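Local structure of CurK, CurL fusion protein (Moorea producens 3L, 4MYZ) at the interface of chains A and B. The protein joins the C-terminal docking domain of CurK to the N-terminal docking domain of CurL, whose association links successive modules of the curacin A polyketide synthase. Numbering follows the deposited sequence. Chains: chain A/B, CurK, CurL fusion protein.

The interface of chains A and B. Residues chain A 29, 32-33, 67-68, 70-71, 74; chain B 29, 33, 64, 67-68, 70-71, 75.
Greasy core and polar rim divide the labour in this two-fold class 2 docking-domain dimer, an engineered CurK–CurL fusion whose chains pack as a helical bundle. On the symmetry axis two CurL helices, 56-71 of each chain, meet: A:Leu71 and B:Leu71 press their methyls together, CD2 to CD2 at 3.6 Å, and the methyls of A:Ala67 and B:Ala67 face each other beneath. Residues of helix 15-32, in the CurK part, close the flanks against the CurL helix of the other chain. A:Leu71 CD1 fits tightly against B:Leu29 CD1 at 3.5 Å. Opposite, A:Leu29 straddles the CurL helix of chain B at about a right angle to B:Leu64 and B:Leu71, setting CD1 on B:Leu64 CD2 (3.6 Å) and CD2 on B:Leu71 CD1. The torsions match this difference: with CG anti to the carbonyl carbon (chi1 -76°) A:Leu29 lays both methyls on chain B, whereas B:Leu29, with CG anti to the backbone N (-176°), meets A:Leu71 through CD1. The outer rim is looser and wet. B:Glu75, bent at chi2 (-72°), brings OE2 to the ring edge of A:Tyr74, whose phenol OH donates a 2.6 Å hydrogen bond from above the carboxylate plane. A:Lys70 reaches toward this acid tip to tip; its nearby charge may favour the ionised carboxylate. The other oxygen, OE1, turns to two waters that bridge to A:Leu32 O, and A:Lys70 NZ holds one of them, water 2, at 2.6 Å.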
# COMPACT_ATOMS: atom_id res chain seq x y z
N LEU A 29 6.10 3.68 -7.38
CA LEU A 29 5.45 2.60 -8.10
C LEU A 29 4.89 3.04 -9.45
O LEU A 29 5.01 2.28 -10.42
CB LEU A 29 4.31 1.97 -7.29
CG LEU A 29 4.81 1.05 -6.17
CD1 LEU A 29 3.78 0.84 -5.07
CD2 LEU A 29 5.20 -0.30 -6.72
N LEU A 32 7.41 2.86 -12.09
CA LEU A 32 7.77 1.49 -12.47
C LEU A 32 6.71 0.79 -13.30
O LEU A 32 7.03 0.07 -14.26
CB LEU A 32 7.99 0.63 -11.21
CG LEU A 32 9.19 0.96 -10.34
CD1 LEU A 32 9.08 0.18 -9.03
CD2 LEU A 32 10.50 0.68 -11.07
N ILE A 33 5.45 0.96 -12.91
CA ILE A 33 4.37 0.18 -13.50
C ILE A 33 3.17 1.02 -13.91
O ILE A 33 2.39 0.58 -14.75
CB ILE A 33 3.95 -0.96 -12.57
CG1 ILE A 33 3.44 -0.43 -11.23
CG2 ILE A 33 5.14 -1.88 -12.33
CD1 ILE A 33 2.62 -1.45 -10.45
N ALA A 67 -0.29 -2.88 -8.00
CA ALA A 67 0.95 -3.61 -7.71
C ALA A 67 0.71 -5.12 -7.70
O ALA A 67 1.50 -5.88 -8.28
CB ALA A 67 1.59 -3.14 -6.42
N ARG A 68 -0.38 -5.55 -7.09
CA ARG A 68 -0.72 -6.99 -7.06
C ARG A 68 -0.89 -7.53 -8.45
O ARG A 68 -0.34 -8.60 -8.78
CB ARG A 68 -2.01 -7.22 -6.25
CG ARG A 68 -2.52 -8.65 -6.20
CD ARG A 68 -3.93 -8.68 -5.63
NE ARG A 68 -4.56 -9.99 -5.75
CZ ARG A 68 -5.83 -10.25 -5.45
NH1 ARG A 68 -6.64 -9.28 -5.02
NH2 ARG A 68 -6.30 -11.49 -5.59
N LYS A 70 0.37 -6.48 -11.22
CA LYS A 70 1.67 -6.56 -11.90
C LYS A 70 2.60 -7.62 -11.33
O LYS A 70 3.41 -8.20 -12.06
CB LYS A 70 2.36 -5.20 -11.88
CG LYS A 70 3.55 -5.09 -12.81
CD LYS A 70 3.10 -4.75 -14.22
CE LYS A 70 4.25 -4.22 -15.06
NZ LYS A 70 3.77 -3.24 -16.08
N LEU A 71 2.48 -7.92 -10.05
CA LEU A 71 3.36 -8.86 -9.37
C LEU A 71 2.97 -10.30 -9.66
O LEU A 71 3.76 -11.20 -9.42
CB LEU A 71 3.40 -8.62 -7.85
CG LEU A 71 4.41 -7.54 -7.50
CD1 LEU A 71 4.17 -7.07 -6.09
CD2 LEU A 71 5.86 -8.00 -7.66
N TYR A 74 5.51 -12.14 -11.53
CA TYR A 74 6.81 -12.30 -10.89
C TYR A 74 6.78 -13.17 -9.62
O TYR A 74 7.80 -13.31 -8.96
CB TYR A 74 7.40 -10.93 -10.55
CG TYR A 74 7.59 -10.02 -11.76
CD1 TYR A 74 8.33 -10.44 -12.85
CD2 TYR A 74 7.05 -8.74 -11.80
CE1 TYR A 74 8.51 -9.63 -13.96
CE2 TYR A 74 7.22 -7.93 -12.91
CZ TYR A 74 7.96 -8.37 -13.97
OH TYR A 74 8.15 -7.59 -15.09
N LEU B 29 -1.37 -9.67 -1.67
CA LEU B 29 -0.03 -9.29 -2.09
C LEU B 29 1.03 -10.09 -1.34
O LEU B 29 2.03 -10.49 -1.94
CB LEU B 29 0.15 -7.79 -1.88
CG LEU B 29 1.39 -7.04 -2.29
CD1 LEU B 29 1.54 -7.13 -3.79
CD2 LEU B 29 1.25 -5.60 -1.84
N ILE B 33 4.40 -12.06 -2.81
CA ILE B 33 5.77 -11.68 -2.46
C ILE B 33 6.27 -12.65 -1.41
O ILE B 33 7.45 -12.97 -1.37
CB ILE B 33 5.85 -10.25 -1.83
CG1 ILE B 33 5.26 -9.20 -2.77
CG2 ILE B 33 7.29 -9.91 -1.47
CD1 ILE B 33 5.39 -7.78 -2.26
N LEU B 64 3.44 -1.55 0.38
CA LEU B 64 3.84 -0.79 -0.80
C LEU B 64 5.35 -0.82 -0.96
O LEU B 64 5.88 -0.97 -2.09
CB LEU B 64 3.31 0.66 -0.75
CG LEU B 64 1.80 0.78 -0.90
CD1 LEU B 64 1.35 2.14 -0.38
CD2 LEU B 64 1.39 0.53 -2.35
N ALA B 67 6.30 -4.27 -2.21
CA ALA B 67 5.97 -4.41 -3.64
C ALA B 67 6.97 -3.64 -4.49
O ALA B 67 7.42 -4.15 -5.51
CB ALA B 67 4.57 -3.92 -3.92
N ARG B 68 7.31 -2.43 -4.09
CA ARG B 68 8.28 -1.61 -4.86
C ARG B 68 9.64 -2.28 -4.89
O ARG B 68 10.27 -2.36 -5.95
CB ARG B 68 8.40 -0.20 -4.25
CG ARG B 68 9.45 0.69 -4.96
CD ARG B 68 9.77 1.92 -4.14
NE ARG B 68 10.88 2.69 -4.69
CZ ARG B 68 11.27 3.87 -4.20
NH1 ARG B 68 12.29 4.52 -4.78
NH2 ARG B 68 10.64 4.42 -3.16
N LYS B 70 10.40 -5.42 -4.72
CA LYS B 70 10.41 -6.55 -5.63
C LYS B 70 10.31 -6.08 -7.09
O LYS B 70 11.06 -6.57 -7.99
CB LYS B 70 9.27 -7.50 -5.32
CG LYS B 70 9.27 -8.68 -6.27
CD LYS B 70 8.52 -9.87 -5.73
CE LYS B 70 8.51 -10.97 -6.77
NZ LYS B 70 8.94 -12.25 -6.18
N LEU B 71 9.41 -5.16 -7.38
CA LEU B 71 9.21 -4.72 -8.76
C LEU B 71 10.43 -4.04 -9.34
O LEU B 71 10.69 -4.16 -10.56
CB LEU B 71 7.98 -3.83 -8.88
CG LEU B 71 6.66 -4.57 -8.77
CD1 LEU B 71 5.54 -3.59 -8.48
CD2 LEU B 71 6.36 -5.39 -10.03
N GLU B 75 11.63 -4.12 -13.24
CA GLU B 75 11.10 -3.00 -14.03
C GLU B 75 12.01 -1.78 -13.90
O GLU B 75 12.60 -1.55 -12.84
CB GLU B 75 9.71 -2.59 -13.51
CG GLU B 75 8.62 -3.67 -13.52
CD GLU B 75 8.11 -4.04 -14.90
OE1 GLU B 75 8.41 -3.32 -15.87
OE2 GLU B 75 7.42 -5.07 -15.02
O HOH W 1 9.14 -0.83 -16.53
O HOH W 2 5.90 -1.77 -16.54